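Local structure of AT-less polyketide synthase (4TKT) at residues 44-48 with 49-53; 466-469 with 470-473. The protein is the ketosynthase domain KS6 of the isomigrastatin polyketide synthase MgsF, which probably catalyses decarboxylative condensation to lengthen the growing polyketide chain. All blocks are in the same frame, centred on the assembly; numbering follows the deposited sequence.

Contact 1 of 2, residues 44-48 with 49-53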
loop_
_atom_site.group_PDB
_atom_site.type_symbol
_atom_site.label_atom_id
_atom_site.label_comp_id
_atom_site.label_asym_id
_atom_site.label_seq_id
_atom_site.Cartn_x
_atom_site.Cartn_y
_atom_site.Cartn_z
ATOM N N GLY A 44 16.139 19.652 -1.335
ATOM C CA GLY A 44 16.260 19.336 0.077
ATOM C C GLY A 44 17.082 18.089 0.352
ATOM O O GLY A 44 17.858 18.053 1.305
ATOM N N ARG A 45 16.912 17.071 -0.490
ATOM C CA ARG A 45 17.597 15.789 -0.326
ATOM C C ARG A 45 19.117 15.935 -0.287
ATOM O O ARG A 45 19.759 15.584 0.704
ATOM C CB ARG A 45 17.202 14.833 -1.452
ATOM C CG ARG A 45 15.717 14.524 -1.520
ATOM C CD ARG A 45 15.249 13.798 -0.274
ATOM N NE ARG A 45 13.820 13.509 -0.323
ATOM C CZ ARG A 45 13.303 12.368 -0.764
ATOM N NH1 ARG A 45 14.101 11.399 -1.194
ATOM N NH2 ARG A 45 11.989 12.191 -0.774
ATOM N N TRP A 46 19.685 16.447 -1.375
ATOM C CA TRP A 46 21.118 16.720 -1.453
ATOM C C TRP A 46 21.412 17.661 -2.617
ATOM O O TRP A 46 20.548 17.904 -3.460
ATOM C CB TRP A 46 21.918 15.420 -1.604
ATOM C CG TRP A 46 21.604 14.645 -2.855
ATOM C CD1 TRP A 46 22.099 14.872 -4.107
ATOM C CD2 TRP A 46 20.737 13.509 -2.967
ATOM N NE1 TRP A 46 21.586 13.955 -4.993
ATOM C CE2 TRP A 46 20.748 13.106 -4.319
ATOM C CE3 TRP A 46 19.949 12.795 -2.058
ATOM C CZ2 TRP A 46 20.003 12.022 -4.783
ATOM C CZ3 TRP A 46 19.208 11.720 -2.520
ATOM C CH2 TRP A 46 19.241 11.344 -3.871
ATOM N N ASP A 47 22.629 18.191 -2.662
ATOM C CA ASP A 47 23.040 19.024 -3.786
ATOM C C ASP A 47 23.489 18.141 -4.944
ATOM O O ASP A 47 24.623 17.664 -4.971
ATOM C CB ASP A 47 24.160 19.976 -3.381
ATOM C CG ASP A 47 24.528 20.941 -4.489
ATOM O OD1 ASP A 47 23.687 21.164 -5.385
ATOM O OD2 ASP A 47 25.654 21.478 -4.462
ATOM N N HIS A 48 22.593 17.933 -5.902
ATOM C CA HIS A 48 22.838 16.984 -6.980
ATOM C C HIS A 48 23.819 17.521 -8.019
ATOM O O HIS A 48 24.326 16.765 -8.849
ATOM C CB HIS A 48 21.521 16.601 -7.654
ATOM C CG HIS A 48 21.609 15.357 -8.481
ATOM N ND1 HIS A 48 21.953 14.133 -7.948
ATOM C CD2 HIS A 48 21.405 15.148 -9.803
ATOM C CE1 HIS A 48 21.953 13.223 -8.906
ATOM N NE2 HIS A 48 21.623 13.813 -10.041
ATOM N N SER A 49 24.092 18.821 -7.970
ATOM C CA SER A 49 25.035 19.430 -8.903
ATOM C C SER A 49 26.449 18.928 -8.637
ATOM O O SER A 49 27.323 19.026 -9.497
ATOM C CB SER A 49 24.996 20.955 -8.806
ATOM O OG SER A 49 25.801 21.419 -7.736
ATOM N N ARG A 50 26.668 18.394 -7.441
ATOM C CA ARG A 50 27.954 17.806 -7.098
ATOM C C ARG A 50 28.161 16.490 -7.843
ATOM O O ARG A 50 29.295 16.067 -8.070
ATOM C CB ARG A 50 28.062 17.577 -5.587
ATOM C CG ARG A 50 29.393 16.978 -5.155
ATOM C CD ARG A 50 29.397 16.556 -3.697
ATOM N NE ARG A 50 30.542 15.698 -3.399
ATOM C CZ ARG A 50 30.819 15.208 -2.194
ATOM N NH1 ARG A 50 30.037 15.493 -1.162
ATOM N NH2 ARG A 50 31.883 14.434 -2.022
ATOM N N TYR A 51 27.062 15.853 -8.236
ATOM C CA TYR A 51 27.136 14.519 -8.820
ATOM C C TYR A 51 26.689 14.445 -10.277
ATOM O O TYR A 51 27.053 13.510 -10.985
ATOM C CB TYR A 51 26.297 13.542 -7.997
ATOM C CG TYR A 51 26.577 13.597 -6.519
ATOM C CD1 TYR A 51 27.708 12.997 -5.985
ATOM C CD2 TYR A 51 25.704 14.239 -5.653
ATOM C CE1 TYR A 51 27.967 13.043 -4.629
ATOM C CE2 TYR A 51 25.953 14.289 -4.298
ATOM C CZ TYR A 51 27.087 13.690 -3.790
ATOM O OH TYR A 51 27.339 13.739 -2.439
ATOM N N TYR A 52 25.899 15.409 -10.731
ATOM C CA TYR A 52 25.331 15.306 -12.071
ATOM C C TYR A 52 26.353 15.573 -13.171
ATOM O O TYR A 52 27.165 16.493 -13.078
ATOM C CB TYR A 52 24.145 16.257 -12.241
ATOM C CG TYR A 52 23.524 16.171 -13.619
ATOM C CD1 TYR A 52 22.692 15.113 -13.963
ATOM C CD2 TYR A 52 23.783 17.140 -14.580
ATOM C CE1 TYR A 52 22.129 15.026 -15.225
ATOM C CE2 TYR A 52 23.225 17.061 -15.843
ATOM C CZ TYR A 52 22.400 16.005 -16.160
ATOM O OH TYR A 52 21.847 15.929 -17.417
ATOM N N ASP A 53 26.294 14.748 -14.211
ATOM C CA ASP A 53 27.083 14.926 -15.424
ATOM C C ASP A 53 26.407 14.131 -16.535
ATOM O O ASP A 53 26.243 12.918 -16.422
ATOM C CB ASP A 53 28.528 14.466 -15.219
ATOM C CG ASP A 53 29.454 14.905 -16.346
ATOM O OD1 ASP A 53 29.050 14.840 -17.526
ATOM O OD2 ASP A 53 30.593 15.321 -16.047
#
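Trp46 and Tyr51 meet in an offset edge-to-face aromatic pair across a short 3-10 turn on the surface of the ketosynthase, in the loop between strands 39-40 and 66-67. The edge of the Tyr51 ring is directed at the face of the indole's five-membered ring, with the planes at 81° and CE2 of Tyr51 3.9 Å from CD1 of Trp46. Flat aromatic rings suit this surface turn because one can set its edge to the other's face while the indole N-H stays available for a polar partner.

The turn itself is tied by the backbone. His48 O accepts from both Tyr51 N, at 2.9 Å, and Tyr52 N, at 2.8 Å, the second donor lying nearly along the C=O axis and the first well above the carbonyl plane. Asp47 O takes a longer bond of 3.3 Å from Arg50 N. Beside it, Ser49 OG donates to Asp47 OD1 from above the carboxylate plane, so a short hydroxyl side chain ties the acid to the start of the turn.

His48 links the turn to its surroundings. With CG anti to the backbone N (chi1 -163°), the imidazole turns back to the NE1 edge of the Trp46 indole and also packs CD2 3.8 Å from Tyr52 CB. Its NE2 is bonded to Ser64 O, and Tyr52 makes a cation-pi contact with Lys65, which joins the turn to the chain leading into strand 66-67. Held by that outer bond, the imidazole offers ND1 to the indole: Trp46 NE1 donates to His48 ND1 over 3.0 Å, nearly straight at 169°, with ND1 in the indole plane.

Contact 2 of 2, residues 466-469 with 470-473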
loop_
_atom_site.group_PDB
_atom_site.type_symbol
_atom_site.label_atom_id
_atom_site.label_comp_id
_atom_site.label_asym_id
_atom_site.label_seq_id
_atom_site.Cartn_x
_atom_site.Cartn_y
_atom_site.Cartn_z
ATOM N N ALA A 466 -8.484 10.889 18.804
ATOM C CA ALA A 466 -7.110 11.114 18.370
ATOM C C ALA A 466 -6.202 11.374 19.569
ATOM O O ALA A 466 -6.655 11.358 20.713
ATOM C CB ALA A 466 -7.042 12.270 17.388
ATOM N N PHE A 467 -4.925 11.623 19.297
ATOM C CA PHE A 467 -3.914 11.743 20.345
ATOM C C PHE A 467 -4.126 12.972 21.222
ATOM O O PHE A 467 -4.031 12.889 22.447
ATOM C CB PHE A 467 -2.515 11.783 19.726
ATOM C CG PHE A 467 -1.410 11.491 20.702
ATOM C CD1 PHE A 467 -1.043 10.183 20.979
ATOM C CD2 PHE A 467 -0.731 12.523 21.331
ATOM C CE1 PHE A 467 -0.023 9.908 21.873
ATOM C CE2 PHE A 467 0.292 12.257 22.227
ATOM C CZ PHE A 467 0.645 10.947 22.498
ATOM N N ASP A 468 -4.399 14.112 20.594
ATOM C CA ASP A 468 -4.702 15.335 21.331
ATOM C C ASP A 468 -5.860 16.086 20.684
ATOM O O ASP A 468 -6.453 15.608 19.717
ATOM C CB ASP A 468 -3.466 16.238 21.431
ATOM C CG ASP A 468 -2.827 16.524 20.078
ATOM O OD1 ASP A 468 -3.557 16.657 19.074
ATOM O OD2 ASP A 468 -1.580 16.622 20.024
ATOM N N GLU A 469 -6.169 17.264 21.216
ATOM C CA GLU A 469 -7.303 18.046 20.737
ATOM C C GLU A 469 -7.123 18.496 19.292
ATOM O O GLU A 469 -8.064 18.448 18.500
ATOM C CB GLU A 469 -7.532 19.262 21.637
ATOM C CG GLU A 469 -8.595 20.218 21.120
ATOM C CD GLU A 469 -8.934 21.311 22.113
ATOM O OE1 GLU A 469 -8.508 21.206 23.281
ATOM O OE2 GLU A 469 -9.629 22.274 21.723
ATOM N N GLU A 470 -5.912 18.927 18.950
ATOM C CA GLU A 470 -5.633 19.416 17.603
ATOM C C GLU A 470 -5.833 18.324 16.559
ATOM O O GLU A 470 -6.509 18.537 15.554
ATOM C CB GLU A 470 -4.211 19.965 17.505
ATOM C CG GLU A 470 -3.860 20.461 16.110
ATOM C CD GLU A 470 -2.367 20.548 15.872
ATOM O OE1 GLU A 470 -1.597 20.346 16.835
ATOM O OE2 GLU A 470 -1.964 20.814 14.719
ATOM N N ARG A 471 -5.236 17.159 16.801
ATOM C CA ARG A 471 -5.380 16.022 15.898
ATOM C C ARG A 471 -6.846 15.608 15.768
ATOM O O ARG A 471 -7.282 15.174 14.702
ATOM C CB ARG A 471 -4.542 14.832 16.379
ATOM C CG ARG A 471 -3.029 15.039 16.353
ATOM C CD ARG A 471 -2.502 15.261 14.944
ATOM N NE ARG A 471 -2.412 16.680 14.613
ATOM C CZ ARG A 471 -2.351 17.157 13.373
ATOM N NH1 ARG A 471 -2.377 16.329 12.339
ATOM N NH2 ARG A 471 -2.270 18.464 13.169
ATOM N N LEU A 472 -7.604 15.748 16.854
ATOM C CA LEU A 472 -9.013 15.367 16.850
ATOM C C LEU A 472 -9.827 16.266 15.925
ATOM O O LEU A 472 -10.596 15.779 15.096
ATOM C CB LEU A 472 -9.593 15.412 18.263
ATOM C CG LEU A 472 -11.070 15.011 18.353
ATOM C CD1 LEU A 472 -11.294 13.626 17.761
ATOM C CD2 LEU A 472 -11.566 15.061 19.787
ATOM N N ARG A 473 -9.654 17.576 16.070
ATOM C CA ARG A 473 -10.354 18.534 15.222
ATOM C C ARG A 473 -9.909 18.391 13.770
ATOM O O ARG A 473 -10.675 18.663 12.844
ATOM C CB ARG A 473 -10.123 19.960 15.718
ATOM C CG ARG A 473 -10.589 20.189 17.145
ATOM C CD ARG A 473 -10.681 21.666 17.475
ATOM N NE ARG A 473 -11.100 21.879 18.857
ATOM C CZ ARG A 473 -12.366 21.870 19.265
ATOM N NH1 ARG A 473 -13.345 21.655 18.398
ATOM N NH2 ARG A 473 -12.654 22.070 20.542
#
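An N-cap begins helix 469-482, where strand 460-466 gives way to a helix in the RhiE-like KS-MAT linker region. Asp468 is the capping residue: with CG between its backbone N and carbonyl carbon (chi1 53°), the short carboxylate folds over the helix end, and OD1 accepts from Arg471 N at 2.9 Å, nearly straight at 172°. The CG methylene of Arg471 lies beside the same oxygen. Ala466, small enough to sit under the first turn, sets its CB 4.1 Å from Leu472 CB, while Leu472 also packs on Phe540 and Phe511.

One turn on, Glu469 and Arg473 run side by side. Glu469 OE2 accepts from Arg473 NE (3.2 Å) on its anti lone pair and from Arg473 NH2 (3.3 Å) from above the carboxylate plane, and OE2 itself lies in the plane of the guanidinium. Arg473 NH1 binds Cys528 O, and Phe540 adds a cation-pi contact. With an alanine in place of Glu469, Arg473 NE and NH2 would probably lose their shared acceptor, leaving the guanidinium held mainly by Cys528 O and Phe540. Arg471 NH2 bridges Glu470 OE2 at 2.8 Å. Acids at the amino end of the helix probably interact favourably with its dipole as well as with the arginines.

In the fold
From the N terminus, the chain makes strand 9-17, helix 24-32 and strand 39-40 before contact 1 closes a tight local turn on the way to strand 66-67. The chain then builds the thiolase-type ketosynthase core, whose last strands in sequence, 421-427 and 432-439, lie side by side within its sheets. Contact 2 follows at the junction of strand 460-466 and helix 469-482, in the RhiE-like linker region. The two turns neither nest nor cross: they stand in series, with centres about 39 Å apart and nearest atoms about 20 Å apart. Contact 1 ties a surface loop of the ketosynthase to Thr62, Ser64 and Lys65, just before strand 66-67, whereas contact 2 joins a helix to strands 509-515 and 538-541 and the loop at Tyr605.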